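Local atomic coordinates of acetyltransferase (Sinorhizobium meliloti, PDB entry 4JXR), a protein that probably transfers an acetyl group from acetyl-CoA to a small-molecule acceptor, as a GNAT-superfamily enzyme of the phosphinothricin acetyltransferase type. Residues 6-20 with 56-69. Numbering follows the deposited sequence. Where two conformers were deposited one is given.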
loop_
_atom_site.group_PDB
_atom_site.type_symbol
_atom_site.label_atom_id
_atom_site.label_comp_id
_atom_site.label_asym_id
_atom_site.label_seq_id
_atom_site.Cartn_x
_atom_site.Cartn_y
_atom_site.Cartn_z
ATOM N N LEU A 6 10.137 15.756 22.492
ATOM C CA LEU A 6 10.034 14.473 21.863
ATOM C C LEU A 6 11.041 13.524 22.449
ATOM O O LEU A 6 12.130 13.940 22.909
ATOM C CB LEU A 6 10.331 14.574 20.342
ATOM C CG LEU A 6 9.555 15.584 19.540
ATOM C CD1 LEU A 6 9.862 15.398 18.071
ATOM C CD2 LEU A 6 8.075 15.544 19.789
ATOM N N ARG A 7 10.768 12.227 22.401
ATOM C CA ARG A 7 11.743 11.217 22.679
ATOM C C ARG A 7 11.288 9.916 22.002
ATOM O O ARG A 7 10.124 9.789 21.602
ATOM C CB ARG A 7 11.955 11.005 24.206
ATOM C CG ARG A 7 10.691 10.557 24.931
ATOM C CD ARG A 7 11.007 9.952 26.282
ATOM N NE ARG A 7 9.833 9.664 27.089
ATOM C CZ ARG A 7 8.976 8.669 26.851
ATOM N NH1 ARG A 7 9.217 7.742 25.924
ATOM N NH2 ARG A 7 7.897 8.534 27.597
ATOM N N ASP A 8 12.168 8.931 21.940
ATOM C CA ASP A 8 11.783 7.690 21.388
ATOM C C ASP A 8 10.768 6.985 22.258
ATOM O O ASP A 8 10.832 7.047 23.515
ATOM C CB ASP A 8 12.988 6.780 21.119
ATOM C CG ASP A 8 13.672 7.140 19.805
ATOM O OD1 ASP A 8 13.569 8.289 19.388
ATOM O OD2 ASP A 8 14.270 6.235 19.208
ATOM N N ALA A 9 9.838 6.280 21.645
ATOM C CA ALA A 9 8.863 5.503 22.368
ATOM C C ALA A 9 9.505 4.296 23.020
ATOM O O ALA A 9 10.410 3.682 22.466
ATOM C CB ALA A 9 7.797 5.025 21.379
ATOM N N VAL A 10 8.952 3.892 24.160
ATOM C CA VAL A 10 9.349 2.679 24.860
ATOM C C VAL A 10 8.101 1.904 25.168
ATOM O O VAL A 10 6.957 2.407 25.110
ATOM C CB VAL A 10 10.185 2.997 26.143
ATOM C CG1 VAL A 10 11.498 3.661 25.744
ATOM C CG2 VAL A 10 9.402 3.819 27.103
ATOM N N ALA A 11 8.284 0.667 25.649
ATOM C CA ALA A 11 7.140 -0.172 25.976
ATOM C C ALA A 11 6.166 0.452 26.931
ATOM O O ALA A 11 4.961 0.278 26.825
ATOM C CB ALA A 11 7.605 -1.544 26.475
ATOM N N ALA A 12 6.682 1.221 27.919
ATOM C CA ALA A 12 5.849 1.885 28.897
ATOM C C ALA A 12 4.942 2.950 28.325
ATOM O O ALA A 12 4.031 3.373 29.014
ATOM C CB ALA A 12 6.708 2.495 29.999
ATOM N N ASP A 13 5.130 3.334 27.030
ATOM C CA ASP A 13 4.246 4.306 26.397
ATOM C C ASP A 13 3.051 3.680 25.702
ATOM O O ASP A 13 2.202 4.417 25.204
ATOM C CB ASP A 13 5.054 5.081 25.357
ATOM C CG ASP A 13 6.203 5.847 25.929
ATOM O OD1 ASP A 13 6.069 6.408 27.067
ATOM O OD2 ASP A 13 7.252 5.944 25.258
ATOM N N LEU A 14 2.986 2.344 25.639
ATOM C CA LEU A 14 1.972 1.703 24.812
ATOM C C LEU A 14 0.537 1.970 25.243
ATOM O O LEU A 14 -0.354 2.012 24.391
ATOM C CB LEU A 14 2.250 0.192 24.616
ATOM C CG LEU A 14 2.872 -0.280 23.294
ATOM C CD1 LEU A 14 2.003 0.028 22.068
ATOM C CD2 LEU A 14 4.203 0.444 23.241
ATOM N N ARG A 15 0.304 2.082 26.548
ATOM C CA ARG A 15 -1.053 2.353 26.984
ATOM C C ARG A 15 -1.573 3.689 26.421
ATOM O O ARG A 15 -2.690 3.786 25.889
ATOM C CB ARG A 15 -1.127 2.303 28.514
ATOM C CG ARG A 15 -2.537 2.424 29.017
ATOM C CD ARG A 15 -2.593 2.013 30.483
ATOM N NE ARG A 15 -3.948 1.875 30.970
ATOM C CZ ARG A 15 -4.551 2.816 31.685
ATOM N NH1 ARG A 15 -3.899 3.885 32.067
ATOM N NH2 ARG A 15 -5.806 2.625 32.050
ATOM N N SER A 16 -0.730 4.727 26.542
ATOM C CA SER A 16 -1.079 6.031 26.016
ATOM C C SER A 16 -1.186 6.038 24.486
ATOM O O SER A 16 -2.131 6.629 23.946
ATOM C CB SER A 16 -0.042 7.056 26.429
ATOM O OG SER A 16 0.012 7.257 27.861
ATOM N N ILE A 17 -0.254 5.380 23.811
ATOM C CA ILE A 17 -0.312 5.267 22.364
ATOM C C ILE A 17 -1.617 4.612 21.921
ATOM O O ILE A 17 -2.297 5.064 20.989
ATOM C CB ILE A 17 0.901 4.496 21.864
ATOM C CG1 ILE A 17 2.175 5.346 21.951
ATOM C CG2 ILE A 17 0.696 3.968 20.448
ATOM C CD1 ILE A 17 3.447 4.572 21.868
ATOM N N THR A 18 -2.005 3.540 22.625
ATOM C CA THR A 18 -3.208 2.808 22.299
ATOM C C THR A 18 -4.435 3.692 22.437
ATOM O O THR A 18 -5.338 3.645 21.633
ATOM C CB THR A 18 -3.282 1.523 23.134
ATOM O OG1 THR A 18 -2.161 0.686 22.851
ATOM C CG2 THR A 18 -4.545 0.743 22.841
ATOM N N GLU A 19 -4.447 4.447 23.534
ATOM C CA GLU A 19 -5.588 5.364 23.747
ATOM C C GLU A 19 -5.773 6.555 22.679
ATOM O O GLU A 19 -6.847 6.905 22.145
ATOM C CB GLU A 19 -5.595 5.980 25.143
ATOM C CG GLU A 19 -6.835 6.881 25.353
ATOM C CD GLU A 19 -8.166 6.227 24.908
ATOM O OE1 GLU A 19 -8.974 6.834 24.110
ATOM O OE2 GLU A 19 -8.405 5.092 25.373
ATOM N N ILE A 20 -4.576 7.065 22.303
ATOM C CA ILE A 20 -4.530 8.063 21.260
ATOM C C ILE A 20 -5.047 7.478 19.965
ATOM O O ILE A 20 -5.865 8.079 19.263
ATOM C CB ILE A 20 -3.129 8.666 21.108
ATOM C CG1 ILE A 20 -2.760 9.466 22.347
ATOM C CG2 ILE A 20 -3.005 9.521 19.881
ATOM C CD1 ILE A 20 -1.286 9.782 22.473
ATOM N N TYR A 56 10.348 5.360 16.074
ATOM C CA TYR A 56 9.010 5.398 16.682
ATOM C C TYR A 56 9.137 6.329 17.881
ATOM O O TYR A 56 9.931 6.038 18.810
ATOM C CB TYR A 56 8.588 3.975 17.063
ATOM C CG TYR A 56 7.115 3.746 17.315
ATOM C CD1 TYR A 56 6.349 4.605 18.108
ATOM C CD2 TYR A 56 6.460 2.656 16.788
ATOM C CE1 TYR A 56 5.005 4.341 18.356
ATOM C CE2 TYR A 56 5.143 2.378 17.030
ATOM C CZ TYR A 56 4.418 3.231 17.860
ATOM O OH TYR A 56 3.077 3.001 18.165
ATOM N N VAL A 57 8.456 7.463 17.850
ATOM C CA VAL A 57 8.660 8.544 18.778
ATOM C C VAL A 57 7.361 9.028 19.405
ATOM O O VAL A 57 6.268 8.798 18.869
ATOM C CB VAL A 57 9.430 9.715 18.092
ATOM C CG1 VAL A 57 10.761 9.239 17.465
ATOM C CG2 VAL A 57 8.611 10.370 17.042
ATOM N N VAL A 58 7.498 9.640 20.559
ATOM C CA VAL A 58 6.379 10.252 21.249
ATOM C C VAL A 58 6.663 11.731 21.500
ATOM O O VAL A 58 7.815 12.159 21.606
ATOM C CB VAL A 58 6.052 9.553 22.581
ATOM C CG1 VAL A 58 5.530 8.143 22.336
ATOM C CG2 VAL A 58 7.259 9.515 23.522
ATOM N N ALA A 59 5.570 12.469 21.613
ATOM C CA ALA A 59 5.563 13.862 22.083
ATOM C C ALA A 59 4.960 13.885 23.488
ATOM O O ALA A 59 3.983 13.189 23.759
ATOM C CB ALA A 59 4.734 14.756 21.175
ATOM N N LEU A 60 5.571 14.684 24.337
ATOM C CA LEU A 60 5.203 14.763 25.747
ATOM C C LEU A 60 4.700 16.135 26.107
ATOM O O LEU A 60 5.147 17.149 25.587
ATOM C CB LEU A 60 6.449 14.553 26.609
ATOM C CG LEU A 60 7.273 13.296 26.329
ATOM C CD1 LEU A 60 8.463 13.212 27.293
ATOM C CD2 LEU A 60 6.447 12.007 26.339
ATOM N N ASP A 61 3.779 16.171 27.062
ATOM C CA ASP A 61 3.404 17.432 27.703
ATOM C C ASP A 61 4.431 17.817 28.756
ATOM O O ASP A 61 5.427 17.153 28.950
ATOM C CB ASP A 61 1.944 17.341 28.209
ATOM C CG ASP A 61 1.768 16.499 29.511
ATOM O OD1 ASP A 61 2.758 16.123 30.116
ATOM O OD2 ASP A 61 0.602 16.227 29.892
ATOM N N GLU A 62 4.166 18.924 29.453
ATOM C CA GLU A 62 5.132 19.525 30.385
ATOM C C GLU A 62 5.394 18.636 31.599
ATOM O O GLU A 62 6.401 18.801 32.296
ATOM C CB GLU A 62 4.665 20.923 30.830
ATOM C CG GLU A 62 3.275 20.962 31.443
ATOM C CD GLU A 62 2.820 22.370 31.805
ATOM O OE1 GLU A 62 3.521 23.348 31.457
ATOM O OE2 GLU A 62 1.749 22.494 32.432
ATOM N N ARG A 63 4.465 17.740 31.885
ATOM C CA ARG A 63 4.607 16.762 32.964
ATOM C C ARG A 63 5.152 15.422 32.518
ATOM O O ARG A 63 5.252 14.503 33.303
ATOM C CB ARG A 63 3.259 16.536 33.607
ATOM C CG ARG A 63 2.698 17.847 34.157
ATOM C CD ARG A 63 1.955 17.688 35.463
ATOM N NE ARG A 63 1.588 19.006 35.983
ATOM C CZ ARG A 63 2.342 19.761 36.790
ATOM N NH1 ARG A 63 3.535 19.337 37.221
ATOM N NH2 ARG A 63 1.890 20.925 37.171
ATOM N N GLY A 64 5.475 15.280 31.225
ATOM C CA GLY A 64 6.027 14.033 30.721
ATOM C C GLY A 64 5.020 13.017 30.201
ATOM O O GLY A 64 5.414 11.919 29.842
ATOM N N ALA A 65 3.725 13.340 30.187
ATOM C CA ALA A 65 2.726 12.415 29.677
ATOM C C ALA A 65 2.757 12.417 28.132
ATOM O O ALA A 65 2.922 13.460 27.509
ATOM C CB ALA A 65 1.317 12.806 30.096
ATOM N N VAL A 66 2.542 11.240 27.548
ATOM C CA VAL A 66 2.496 11.120 26.084
ATOM C C VAL A 66 1.219 11.713 25.566
ATOM O O VAL A 66 0.133 11.294 25.967
ATOM C CB VAL A 66 2.594 9.639 25.708
ATOM C CG1 VAL A 66 2.302 9.437 24.237
ATOM C CG2 VAL A 66 3.975 9.096 26.074
ATOM N N ILE A 67 1.335 12.670 24.636
ATOM C CA ILE A 67 0.184 13.339 24.032
ATOM C C ILE A 67 0.107 13.186 22.519
ATOM O O ILE A 67 -0.826 13.643 21.904
ATOM C CB ILE A 67 0.116 14.826 24.457
ATOM C CG1 ILE A 67 1.379 15.566 24.055
ATOM C CG2 ILE A 67 -0.132 14.906 25.978
ATOM C CD1 ILE A 67 1.327 17.045 24.249
ATOM N N GLY A 68 1.101 12.532 21.919
ATOM C CA GLY A 68 1.088 12.225 20.510
ATOM C C GLY A 68 2.193 11.250 20.223
ATOM O O GLY A 68 3.080 11.055 21.037
ATOM N N TYR A 69 2.152 10.646 19.015
ATOM C CA TYR A 69 3.224 9.724 18.630
ATOM C C TYR A 69 3.325 9.720 17.119
ATOM O O TYR A 69 2.417 10.159 16.408
ATOM C CB TYR A 69 3.013 8.323 19.201
ATOM C CG TYR A 69 1.891 7.534 18.568
ATOM C CD1 TYR A 69 0.569 7.643 19.030
ATOM C CD2 TYR A 69 2.109 6.677 17.536
ATOM C CE1 TYR A 69 -0.434 6.940 18.462
ATOM C CE2 TYR A 69 1.107 5.979 16.959
ATOM C CZ TYR A 69 -0.184 6.077 17.417
ATOM O OH TYR A 69 -1.236 5.391 16.872
HETATM O O HOH W 1 7.650 10.467 29.837
HETATM O O HOH W 2 12.566 4.452 17.849
HETATM O O HOH W 3 11.227 3.114 19.874
HETATM O O HOH W 4 2.243 8.841 29.169
#
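V58 CG2 lies over one face of the R7 guanidinium, 3.6 Å from NH1, while the in-plane edge is taken by the D13 carboxylate and a water that NH2 shares with G64 O. R7 grips D13 end-on: NH1 meets OD2 on its syn lone pair at 2.7 Å, and NH2 reaches OD1 in an almost straight bond of 2.9 Å. NH1 also serves D8 O. With CG between the backbone N and the carbonyl carbon (chi1 61°) and the chain extended from there to NE, the arginine runs beside V58; L60 crosses it, CD1 3.8 Å from R7 NE. D13's short, flat carboxylate takes both nitrogens and, from above its plane, V10 N.

The Y69 ring carries I17 CG2 over its centre, a CH-pi contact of 3.8 Å to the centroid. Branched I17 serves both tyrosines: its CD1, like A9 CB, meets the Y56 ring obliquely. I20 CD1 reaches V66 CG1 at 4.0 Å and the classic bulge of I67 and G68 opposite A59.

Strand 6-8 pairs antiparallel with 56-60, V58 N giving R7 O a 2.8 Å bond. L6 and A59, on the face opposite R7 and V58, pack against helix 100-115.

This edge of the GNAT sheet thus meets helix 14-20 through oily side chains, and R7–D13 joins strand 6-8 to the 3-10 turn 11-13; valine and leucine methyls probably shield the paired charges from water, strengthening their attraction.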